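Local coordinates for protein UDP-4-amino-4,6-dideoxy-N-acetyl-beta-L-altrosamine transaminase (Helicobacter pylori, PDB 2FNU) that catalyses the PLP-dependent transamination of UDP-2-acetamido-2,6-dideoxy-beta-L-arabino-hex-4-ulose, the second step in making pseudaminic acid for flagellin modification, at residues 208-213 with 228-233; 35-40 with 50-55; 172-177 with 193-198. All coordinates share one frame; numbering follows the deposited sequence.

Contact 1 (208-213 with 228-233); sequences RSHGML and NFRLNE. With PMP (4'-deoxy-4'-aminopyridoxal-5'-phosphate), chain C.
R230 and S209 meet edge-on: R230 NH1 donates to S209 OG over 2.8 Å, the hydroxyl lying 1° out of the guanidinium plane. Beside them stands the H210 ring, turned 68° from the guanidinium, with H210 NE2 3.8 Å from R230 NH1. A water closes the group. It bonds H210 NE2 and accepts from R230 NH2 at 2.9 Å. It also lies 2.6 Å from phosphate oxygen O1P of PMP, to which it probably donates, its protons being shared among several acceptors. This PMP is also hydrogen-bonded to A56, T57, H157 and S178 of the second subunit, and the contact therefore reaches into the partner's active site, as in fold-type I PLP enzymes, whose active sites lie at the dimer interface. N228, a substrate-binding residue, joins this side, its CB 3.8 Å from H210 CE1.

One shell out, R230 NE forms a salt bridge with E189 of the second subunit, and F84 of that subunit meets the H210 ring edge-to-face. R230 bends at chi3 (-61°), turning the edge of the guanidinium, with NH1, toward S209 OG. The backbones are tied by a single bridge between S209 and N228, F229 N donating to R208 O at 3.0 Å. Just beyond, a type I' turn from S209 to M212 reverses the chain into strand 212-214. The F229 ring leads away to helix 56-66, and R208 NH1 turns to E38.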
loop_
_atom_site.group_PDB
_atom_site.type_symbol
_atom_site.label_atom_id
_atom_site.label_comp_id
_atom_site.label_asym_id
_atom_site.label_seq_id
_atom_site.Cartn_x
_atom_site.Cartn_y
_atom_site.Cartn_z
ATOM N N ARG B 208 5.444 -8.365 -3.683
ATOM C CA ARG B 208 4.546 -7.772 -2.688
ATOM C C ARG B 208 5.223 -7.511 -1.334
ATOM O O ARG B 208 4.766 -6.674 -0.554
ATOM C CB ARG B 208 3.334 -8.694 -2.504
ATOM C CG ARG B 208 2.307 -8.203 -1.473
ATOM C CD ARG B 208 1.133 -9.182 -1.310
ATOM N NE ARG B 208 1.607 -10.463 -0.769
ATOM C CZ ARG B 208 0.834 -11.524 -0.560
ATOM N NH1 ARG B 208 -0.482 -11.477 -0.811
ATOM N NH2 ARG B 208 1.380 -12.633 -0.068
ATOM N N SER B 209 6.284 -8.275 -1.045
ATOM C CA SER B 209 6.905 -8.240 0.282
ATOM C C SER B 209 8.426 -8.369 0.187
ATOM O O SER B 209 9.021 -9.408 0.550
ATOM C CB SER B 209 6.313 -9.327 1.192
ATOM O OG SER B 209 6.638 -9.100 2.565
ATOM N N HIS B 210 9.047 -7.296 -0.299
ATOM C CA HIS B 210 10.491 -7.078 -0.182
ATOM C C HIS B 210 11.424 -7.985 -0.975
ATOM O O HIS B 210 12.650 -7.819 -0.866
ATOM C CB HIS B 210 10.906 -7.119 1.297
ATOM C CG HIS B 210 10.106 -6.192 2.155
ATOM N ND1 HIS B 210 10.128 -4.822 1.980
ATOM C CD2 HIS B 210 9.248 -6.433 3.176
ATOM C CE1 HIS B 210 9.314 -4.261 2.863
ATOM N NE2 HIS B 210 8.764 -5.217 3.596
ATOM N N GLY B 211 10.870 -8.918 -1.747
ATOM C CA GLY B 211 11.718 -9.898 -2.431
ATOM C C GLY B 211 12.249 -10.947 -1.474
ATOM O O GLY B 211 13.086 -11.787 -1.851
ATOM N N MET B 212 11.740 -10.941 -0.244
ATOM C CA MET B 212 12.331 -11.757 0.839
ATOM C C MET B 212 11.947 -13.232 0.792
ATOM O O MET B 212 10.767 -13.592 0.818
ATOM C CB MET B 212 11.954 -11.170 2.217
ATOM C CG MET B 212 12.644 -11.817 3.417
ATOM S SD MET B 212 14.425 -11.479 3.437
ATOM C CE MET B 212 14.478 -9.729 3.782
ATOM N N LEU B 213 12.981 -14.071 0.749
ATOM C CA LEU B 213 12.868 -15.519 0.904
ATOM C C LEU B 213 13.439 -15.845 2.278
ATOM O O LEU B 213 14.539 -15.415 2.591
ATOM C CB LEU B 213 13.742 -16.206 -0.145
ATOM C CG LEU B 213 13.418 -15.864 -1.595
ATOM C CD1 LEU B 213 14.696 -15.894 -2.447
ATOM C CD2 LEU B 213 12.333 -16.802 -2.138
ATOM N N ASN B 228 6.261 -3.196 0.033
ATOM C CA ASN B 228 5.359 -3.701 1.077
ATOM C C ASN B 228 3.965 -3.244 0.693
ATOM O O ASN B 228 3.535 -2.133 1.054
ATOM C CB ASN B 228 5.727 -3.179 2.481
ATOM C CG ASN B 228 4.759 -3.649 3.567
ATOM O OD1 ASN B 228 4.975 -3.384 4.770
ATOM N ND2 ASN B 228 3.700 -4.319 3.173
ATOM N N PHE B 229 3.317 -4.095 -0.110
ATOM C CA PHE B 229 1.937 -3.894 -0.552
ATOM C C PHE B 229 1.015 -4.907 0.137
ATOM O O PHE B 229 -0.014 -5.295 -0.407
ATOM C CB PHE B 229 1.833 -4.075 -2.072
ATOM C CG PHE B 229 2.670 -3.109 -2.880
ATOM C CD1 PHE B 229 2.939 -1.814 -2.430
ATOM C CD2 PHE B 229 3.096 -3.482 -4.153
ATOM C CE1 PHE B 229 3.688 -0.926 -3.218
ATOM C CE2 PHE B 229 3.845 -2.602 -4.942
ATOM C CZ PHE B 229 4.124 -1.327 -4.488
ATOM N N ARG B 230 1.385 -5.345 1.335
ATOM C CA ARG B 230 0.613 -6.399 2.001
ATOM C C ARG B 230 -0.737 -5.883 2.469
ATOM O O ARG B 230 -0.899 -4.690 2.800
ATOM C CB ARG B 230 1.401 -6.948 3.188
ATOM C CG ARG B 230 2.723 -7.615 2.782
ATOM C CD ARG B 230 3.374 -8.325 3.953
ATOM N NE ARG B 230 3.699 -7.407 5.057
ATOM C CZ ARG B 230 4.928 -7.033 5.420
ATOM N NH1 ARG B 230 6.017 -7.483 4.787
ATOM N NH2 ARG B 230 5.076 -6.226 6.467
ATOM N N LEU B 231 -1.714 -6.795 2.486
ATOM C CA LEU B 231 -2.986 -6.553 3.146
ATOM C C LEU B 231 -2.877 -7.116 4.562
ATOM O O LEU B 231 -2.481 -8.268 4.746
ATOM C CB LEU B 231 -4.103 -7.269 2.386
ATOM C CG LEU B 231 -5.532 -6.852 2.789
ATOM C CD1 LEU B 231 -5.824 -5.429 2.284
ATOM C CD2 LEU B 231 -6.572 -7.814 2.222
ATOM N N ASN B 232 -3.219 -6.313 5.567
ATOM C CA ASN B 232 -3.042 -6.789 6.943
ATOM C C ASN B 232 -4.189 -7.698 7.398
ATOM O O ASN B 232 -5.135 -7.951 6.635
ATOM C CB ASN B 232 -2.840 -5.600 7.888
ATOM C CG ASN B 232 -4.004 -4.635 7.862
ATOM O OD1 ASN B 232 -3.884 -3.477 7.428
ATOM N ND2 ASN B 232 -5.151 -5.115 8.292
ATOM N N GLU B 233 -4.104 -8.203 8.635
ATOM C CA GLU B 233 -5.080 -9.184 9.115
ATOM C C GLU B 233 -6.436 -8.567 9.409
ATOM O O GLU B 233 -7.461 -9.245 9.307
ATOM C CB GLU B 233 -4.564 -9.902 10.364
ATOM C CG GLU B 233 -3.352 -10.745 10.096
ATOM C CD GLU B 233 -3.713 -12.029 9.380
ATOM O OE1 GLU B 233 -3.556 -12.080 8.145
ATOM O OE2 GLU B 233 -4.184 -12.971 10.049
HETATM N N1 PMP C . 12.978 0.794 7.385
HETATM C C2 PMP C . 13.349 0.082 8.488
HETATM C C2A PMP C . 14.527 0.609 9.273
HETATM C C3 PMP C . 12.536 -0.945 8.971
HETATM O O3 PMP C . 12.812 -1.520 10.183
HETATM C C4 PMP C . 11.464 -1.387 8.180
HETATM C C4A PMP C . 10.653 -2.614 8.534
HETATM N N4A PMP C . 11.387 -3.524 9.389
HETATM C C5 PMP C . 11.124 -0.663 7.040
HETATM C C6 PMP C . 11.885 0.417 6.643
HETATM C C5A PMP C . 9.880 -0.996 6.224
HETATM O O4P PMP C . 8.740 -0.568 6.959
HETATM P P PMP C . 7.287 -1.203 6.669
HETATM O O1P PMP C . 7.340 -2.579 7.293
HETATM O O2P PMP C . 6.308 -0.290 7.372
HETATM O O3P PMP C . 7.084 -1.289 5.168
HETATM O O HOH W 1 7.675 -4.940 6.288
#

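Contact 2 (35-40 with 50-55); sequences LLFEEA and ALVFNS. With PMP (4'-deoxy-4'-aminopyridoxal-5'-phosphate), chain E.
E38 and V52 form the polar link of this contact: V52 N donates to E38 OE1 over 2.9 Å with an N-H...O angle of 163°. The carboxylate oxygen is met on its anti side, the donor 22° out of the carboxylate plane. E38 arrives with its chain extended beyond CG, which carries the carboxylate from the helix to the strand backbone. The same OE1 takes a salt bridge from R208, whose NH1 also donates to V52 O. Two side chains thus occupy both the N-H and the C=O of V52, and the pull of R208 would be expected to favour the ionised carboxylate. A50 O lies alongside the E38 chain, 3.3 Å from E38 CG.

Strand 49-53 is an outermost strand of the mixed sheet within this chain, its inward bonds running through L51 and F53 to strand 191-195. Helix 32-45 packs on the face that bears A50 and V52, and from it E38 reaches to the V52 N-H at the strand's edge; the local axes approach to 7.4 Å at 130° between their N-to-C directions.

The apolar contact is between F37 and V52. F37, with CG anti to the backbone N, brings its ring obliquely over V52, F37 CD2 3.7 Å from V52 CG1. L240 of helix 233-244 backs F37, and L41 packs on A50 and V52.

Two methyl groups lie against oxygens. V52 CG2 is 3.4 Å from E38 OE1. Earlier in the strand, A50 CB points at the helix and comes within 3.5 Å of E38 O.

Past the strand, S55 CB lies 3.4 Å from phosphate oxygen O3P of PMP, while S55 OG caps S58 N of helix 56-66 and also bonds N228 O of the second subunit.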
loop_
_atom_site.group_PDB
_atom_site.type_symbol
_atom_site.label_atom_id
_atom_site.label_comp_id
_atom_site.label_asym_id
_atom_site.label_seq_id
_atom_site.Cartn_x
_atom_site.Cartn_y
_atom_site.Cartn_z
ATOM N N LEU B 35 -4.102 -15.394 4.215
ATOM C CA LEU B 35 -4.059 -16.666 3.510
ATOM C C LEU B 35 -5.466 -17.265 3.340
ATOM O O LEU B 35 -5.808 -17.762 2.253
ATOM C CB LEU B 35 -3.165 -17.645 4.268
ATOM C CG LEU B 35 -1.687 -17.258 4.321
ATOM C CD1 LEU B 35 -0.960 -18.197 5.279
ATOM C CD2 LEU B 35 -1.052 -17.299 2.939
ATOM N N LEU B 36 -6.282 -17.207 4.394
ATOM C CA LEU B 36 -7.643 -17.717 4.308
ATOM C C LEU B 36 -8.454 -16.938 3.275
ATOM O O LEU B 36 -9.266 -17.508 2.542
ATOM C CB LEU B 36 -8.324 -17.635 5.670
ATOM C CG LEU B 36 -7.880 -18.607 6.759
ATOM C CD1 LEU B 36 -8.487 -18.189 8.084
ATOM C CD2 LEU B 36 -8.304 -20.040 6.383
ATOM N N PHE B 37 -8.246 -15.626 3.228
ATOM C CA PHE B 37 -8.951 -14.777 2.254
ATOM C C PHE B 37 -8.551 -15.143 0.824
ATOM O O PHE B 37 -9.409 -15.278 -0.056
ATOM C CB PHE B 37 -8.659 -13.306 2.584
ATOM C CG PHE B 37 -9.442 -12.285 1.754
ATOM C CD1 PHE B 37 -10.690 -12.568 1.174
ATOM C CD2 PHE B 37 -8.919 -11.007 1.598
ATOM C CE1 PHE B 37 -11.371 -11.575 0.443
ATOM C CE2 PHE B 37 -9.583 -10.030 0.883
ATOM C CZ PHE B 37 -10.796 -10.301 0.289
ATOM N N GLU B 38 -7.254 -15.323 0.600
ATOM C CA GLU B 38 -6.755 -15.762 -0.699
ATOM C C GLU B 38 -7.355 -17.124 -1.095
ATOM O O GLU B 38 -7.795 -17.301 -2.237
ATOM C CB GLU B 38 -5.227 -15.801 -0.673
ATOM C CG GLU B 38 -4.655 -14.382 -0.659
ATOM C CD GLU B 38 -3.164 -14.323 -0.352
ATOM O OE1 GLU B 38 -2.607 -13.205 -0.449
ATOM O OE2 GLU B 38 -2.540 -15.372 -0.036
ATOM N N GLU B 39 -7.370 -18.076 -0.159
ATOM C CA GLU B 39 -7.971 -19.389 -0.421
ATOM C C GLU B 39 -9.457 -19.263 -0.733
ATOM O O GLU B 39 -9.961 -19.936 -1.644
ATOM C CB GLU B 39 -7.754 -20.323 0.772
ATOM C CG GLU B 39 -6.296 -20.773 0.889
ATOM C CD GLU B 39 -5.912 -21.351 2.245
ATOM O OE1 GLU B 39 -4.717 -21.670 2.410
ATOM O OE2 GLU B 39 -6.777 -21.484 3.137
ATOM N N ALA B 40 -10.157 -18.400 0.007
ATOM C CA ALA B 40 -11.581 -18.212 -0.232
ATOM C C ALA B 40 -11.845 -17.593 -1.611
ATOM O O ALA B 40 -12.823 -17.926 -2.297
ATOM C CB ALA B 40 -12.204 -17.390 0.894
ATOM N N ALA B 50 -4.449 -16.761 -5.721
ATOM C CA ALA B 50 -4.884 -15.399 -5.379
ATOM C C ALA B 50 -3.877 -14.771 -4.440
ATOM O O ALA B 50 -3.345 -15.444 -3.530
ATOM C CB ALA B 50 -6.263 -15.412 -4.736
ATOM N N LEU B 51 -3.629 -13.477 -4.655
ATOM C CA LEU B 51 -2.764 -12.712 -3.761
ATOM C C LEU B 51 -3.470 -11.423 -3.437
ATOM O O LEU B 51 -3.918 -10.738 -4.368
ATOM C CB LEU B 51 -1.456 -12.331 -4.470
ATOM C CG LEU B 51 -0.423 -13.435 -4.650
ATOM C CD1 LEU B 51 0.692 -12.929 -5.567
ATOM C CD2 LEU B 51 0.146 -13.894 -3.301
ATOM N N VAL B 52 -3.551 -11.073 -2.156
ATOM C CA VAL B 52 -4.205 -9.820 -1.785
ATOM C C VAL B 52 -3.169 -8.743 -1.473
ATOM O O VAL B 52 -2.043 -9.042 -1.028
ATOM C CB VAL B 52 -5.214 -9.988 -0.625
ATOM C CG1 VAL B 52 -6.371 -10.893 -1.048
ATOM C CG2 VAL B 52 -4.533 -10.594 0.595
ATOM N N PHE B 53 -3.551 -7.490 -1.750
ATOM C CA PHE B 53 -2.642 -6.326 -1.742
ATOM C C PHE B 53 -3.322 -5.172 -1.031
ATOM O O PHE B 53 -4.551 -5.214 -0.829
ATOM C CB PHE B 53 -2.366 -5.865 -3.182
ATOM C CG PHE B 53 -1.502 -6.799 -3.972
ATOM C CD1 PHE B 53 -0.142 -6.574 -4.101
ATOM C CD2 PHE B 53 -2.058 -7.921 -4.585
ATOM C CE1 PHE B 53 0.659 -7.452 -4.830
ATOM C CE2 PHE B 53 -1.269 -8.799 -5.307
ATOM C CZ PHE B 53 0.092 -8.570 -5.435
ATOM N N ASN B 54 -2.557 -4.121 -0.698
ATOM C CA ASN B 54 -3.140 -2.988 0.015
ATOM C C ASN B 54 -4.158 -2.200 -0.821
ATOM O O ASN B 54 -4.970 -1.463 -0.286
ATOM C CB ASN B 54 -2.048 -2.035 0.524
ATOM C CG ASN B 54 -1.430 -1.223 -0.580
ATOM O OD1 ASN B 54 -1.797 -0.031 -0.792
ATOM N ND2 ASN B 54 -0.543 -1.839 -1.321
ATOM N N SER B 55 -4.047 -2.311 -2.140
ATOM C CA SER B 55 -4.968 -1.638 -3.062
ATOM C C SER B 55 -4.924 -2.363 -4.412
ATOM O O SER B 55 -3.947 -3.072 -4.702
ATOM C CB SER B 55 -4.586 -0.173 -3.280
ATOM O OG SER B 55 -3.339 -0.083 -3.963
HETATM N N1 PMP E . -9.092 0.058 -11.847
HETATM C C2 PMP E . -10.401 0.463 -11.873
HETATM C C2A PMP E . -11.249 0.096 -13.069
HETATM C C3 PMP E . -10.914 1.192 -10.791
HETATM O O3 PMP E . -12.224 1.578 -10.779
HETATM C C4 PMP E . -10.087 1.529 -9.694
HETATM C C4A PMP E . -10.589 2.388 -8.553
HETATM N N4A PMP E . -11.559 3.371 -8.985
HETATM C C5 PMP E . -8.774 1.046 -9.669
HETATM C C6 PMP E . -8.323 0.265 -10.731
HETATM C C5A PMP E . -7.839 1.329 -8.506
HETATM O O4P PMP E . -8.241 0.487 -7.441
HETATM P P PMP E . -7.839 0.869 -5.924
HETATM O O1P PMP E . -8.747 2.010 -5.529
HETATM O O2P PMP E . -8.163 -0.357 -5.125
HETATM O O3P PMP E . -6.375 1.211 -5.868
#

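Contact 3 (172-177 with 193-198); sequences ALASVF and VVTNDS
L173 O is gripped from two sources at the end of the strand pair. T195 OG1 donates to it over 2.7 Å, with a C=O...donor angle of 161° that puts the hydroxyl nearly in line with the carbonyl. A water 2.8 Å from L173 O accepts from N196 N and donates to this carbonyl, though the donor bond is the less certain of the two. The T195 hydroxyl has CB-OG1 anti to the backbone N (chi1 -176°), and it also accepts from D197 N at 3.0 Å. That second bond makes an ST turn, which carries the chain out of strand 191-195. D197 then serves as N-cap of helix 198-208, its OD1 bonded to L200 N.

Inside the pair, S175 and V194 are an antiparallel hydrogen-bonded couple: S175 N gives to V194 O at 3.0 Å and V194 N to S175 O at 2.9 Å. V176 and V193 form the neighbouring non-hydrogen-bonded pair. The local strand axes run 153° apart, as adjacent antiparallel members of the mixed seven-stranded sheet.

Side chains divide between the two faces. A174, V176, V193 and T195 share one, where A174 CB lies 3.8 Å from V193 CG1 and the V176 and V193 methyls touch more loosely. Helix 56-66 packs on this face through A56, A59, L60 and L63, and M204 and L200 of helix 198-208 adjoin it. V194 and S175 point to the other face, touching through V194 CG2 and S175 CB; V194 CG2 also reaches the edge of the F177 ring, 3.8 Å from F177 CE1.

L173 CD1 touches D197 CB at 4.0 Å, at the less buried end. Because the T195 hydroxyl donates across the strands and accepts within its own chain, one hydroxyl ties the end of the strand pair to the turn that leads into the next helix.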
loop_
_atom_site.group_PDB
_atom_site.type_symbol
_atom_site.label_atom_id
_atom_site.label_comp_id
_atom_site.label_asym_id
_atom_site.label_seq_id
_atom_site.Cartn_x
_atom_site.Cartn_y
_atom_site.Cartn_z
ATOM N N ALA B 172 -8.181 -14.473 -18.101
ATOM C CA ALA B 172 -6.999 -13.789 -18.585
ATOM C C ALA B 172 -5.757 -14.443 -17.979
ATOM O O ALA B 172 -5.863 -15.306 -17.099
ATOM C CB ALA B 172 -7.074 -12.328 -18.177
ATOM N N LEU B 173 -4.572 -14.041 -18.438
ATOM C CA LEU B 173 -3.345 -14.494 -17.790
ATOM C C LEU B 173 -3.442 -14.216 -16.291
ATOM O O LEU B 173 -3.098 -15.069 -15.455
ATOM C CB LEU B 173 -2.128 -13.789 -18.392
ATOM C CG LEU B 173 -0.820 -14.086 -17.663
ATOM C CD1 LEU B 173 -0.506 -15.608 -17.657
ATOM C CD2 LEU B 173 0.326 -13.304 -18.273
ATOM N N ALA B 174 -3.920 -13.020 -15.958
ATOM C CA ALA B 174 -4.222 -12.688 -14.574
ATOM C C ALA B 174 -5.266 -11.588 -14.572
ATOM O O ALA B 174 -5.374 -10.837 -15.553
ATOM C CB ALA B 174 -2.960 -12.231 -13.849
ATOM N N SER B 175 -6.000 -11.495 -13.465
ATOM C CA SER B 175 -7.055 -10.500 -13.314
ATOM C C SER B 175 -6.924 -9.790 -11.973
ATOM O O SER B 175 -6.507 -10.392 -10.986
ATOM C CB SER B 175 -8.425 -11.170 -13.395
ATOM O OG SER B 175 -8.572 -11.879 -14.632
ATOM N N VAL B 176 -7.288 -8.517 -11.957
ATOM C CA VAL B 176 -7.189 -7.706 -10.741
ATOM C C VAL B 176 -8.588 -7.387 -10.237
ATOM O O VAL B 176 -9.469 -7.079 -11.030
ATOM C CB VAL B 176 -6.418 -6.406 -11.024
ATOM C CG1 VAL B 176 -6.562 -5.384 -9.875
ATOM C CG2 VAL B 176 -4.949 -6.749 -11.327
ATOM N N PHE B 177 -8.781 -7.457 -8.913
ATOM C CA PHE B 177 -10.005 -6.973 -8.269
ATOM C C PHE B 177 -9.667 -5.889 -7.251
ATOM O O PHE B 177 -8.573 -5.876 -6.698
ATOM C CB PHE B 177 -10.718 -8.124 -7.553
ATOM C CG PHE B 177 -11.204 -9.204 -8.489
ATOM C CD1 PHE B 177 -10.462 -10.365 -8.670
ATOM C CD2 PHE B 177 -12.370 -9.045 -9.208
ATOM C CE1 PHE B 177 -10.904 -11.363 -9.546
ATOM C CE2 PHE B 177 -12.821 -10.038 -10.097
ATOM C CZ PHE B 177 -12.089 -11.196 -10.266
ATOM N N VAL B 193 -4.628 -9.881 -7.068
ATOM C CA VAL B 193 -4.340 -10.431 -8.394
ATOM C C VAL B 193 -4.634 -11.912 -8.289
ATOM O O VAL B 193 -4.170 -12.573 -7.359
ATOM C CB VAL B 193 -2.881 -10.269 -8.865
ATOM C CG1 VAL B 193 -2.761 -10.787 -10.333
ATOM C CG2 VAL B 193 -2.395 -8.834 -8.769
ATOM N N VAL B 194 -5.438 -12.412 -9.220
ATOM C CA VAL B 194 -5.668 -13.867 -9.317
ATOM C C VAL B 194 -5.120 -14.361 -10.647
ATOM O O VAL B 194 -5.056 -13.619 -11.643
ATOM C CB VAL B 194 -7.149 -14.279 -9.126
ATOM C CG1 VAL B 194 -7.657 -13.738 -7.771
ATOM C CG2 VAL B 194 -8.010 -13.769 -10.275
ATOM N N THR B 195 -4.669 -15.611 -10.647
ATOM C CA THR B 195 -4.051 -16.173 -11.855
ATOM C C THR B 195 -4.073 -17.686 -11.790
ATOM O O THR B 195 -4.133 -18.231 -10.692
ATOM C CB THR B 195 -2.579 -15.673 -12.038
ATOM O OG1 THR B 195 -2.053 -16.172 -13.271
ATOM C CG2 THR B 195 -1.653 -16.100 -10.889
ATOM N N ASN B 196 -4.004 -18.340 -12.954
ATOM C CA ASN B 196 -3.782 -19.798 -13.017
ATOM C C ASN B 196 -2.325 -20.135 -13.374
ATOM O O ASN B 196 -1.996 -21.299 -13.580
ATOM C CB ASN B 196 -4.752 -20.453 -14.010
ATOM C CG ASN B 196 -6.206 -20.358 -13.547
ATOM O OD1 ASN B 196 -6.484 -20.394 -12.341
ATOM N ND2 ASN B 196 -7.141 -20.234 -14.504
ATOM N N ASP B 197 -1.467 -19.115 -13.427
ATOM C CA ASP B 197 -0.037 -19.283 -13.723
ATOM C C ASP B 197 0.768 -19.268 -12.431
ATOM O O ASP B 197 0.933 -18.216 -11.805
ATOM C CB ASP B 197 0.418 -18.150 -14.655
ATOM C CG ASP B 197 1.829 -18.365 -15.202
ATOM O OD1 ASP B 197 2.794 -18.466 -14.416
ATOM O OD2 ASP B 197 1.965 -18.464 -16.436
ATOM N N SER B 198 1.267 -20.437 -12.030
ATOM C CA SER B 198 1.965 -20.558 -10.753
ATOM C C SER B 198 3.276 -19.774 -10.694
ATOM O O SER B 198 3.602 -19.199 -9.642
ATOM C CB SER B 198 2.236 -22.032 -10.421
ATOM O OG SER B 198 1.011 -22.743 -10.318
HETATM O O HOH W 2 -6.360 -18.451 -17.013
HETATM O O HOH W 3 -3.970 -17.661 -15.843
#

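How the contacts relate
Contact 2 stands between the other two, its centre 12 Å from each, while the centres of contacts 1 and 3 are 18 Å apart. It is joined to contact 1 by the salt bridge R208 NH1 to E38 OE1 at 2.8 Å and by a probable hydrogen bond from N54 N to F229 O, also 2.8 Å. Strand pairing joins it to contact 3, L51 N probably bonding V193 O at 2.9 Å. The contacts face two cofactors: contact 1 borders the PMP held by the second subunit, through the water and N228, whereas S55 of contact 2 touches the PMP of its own subunit and the V176 side chain of contact 3 lies about 6 Å from it.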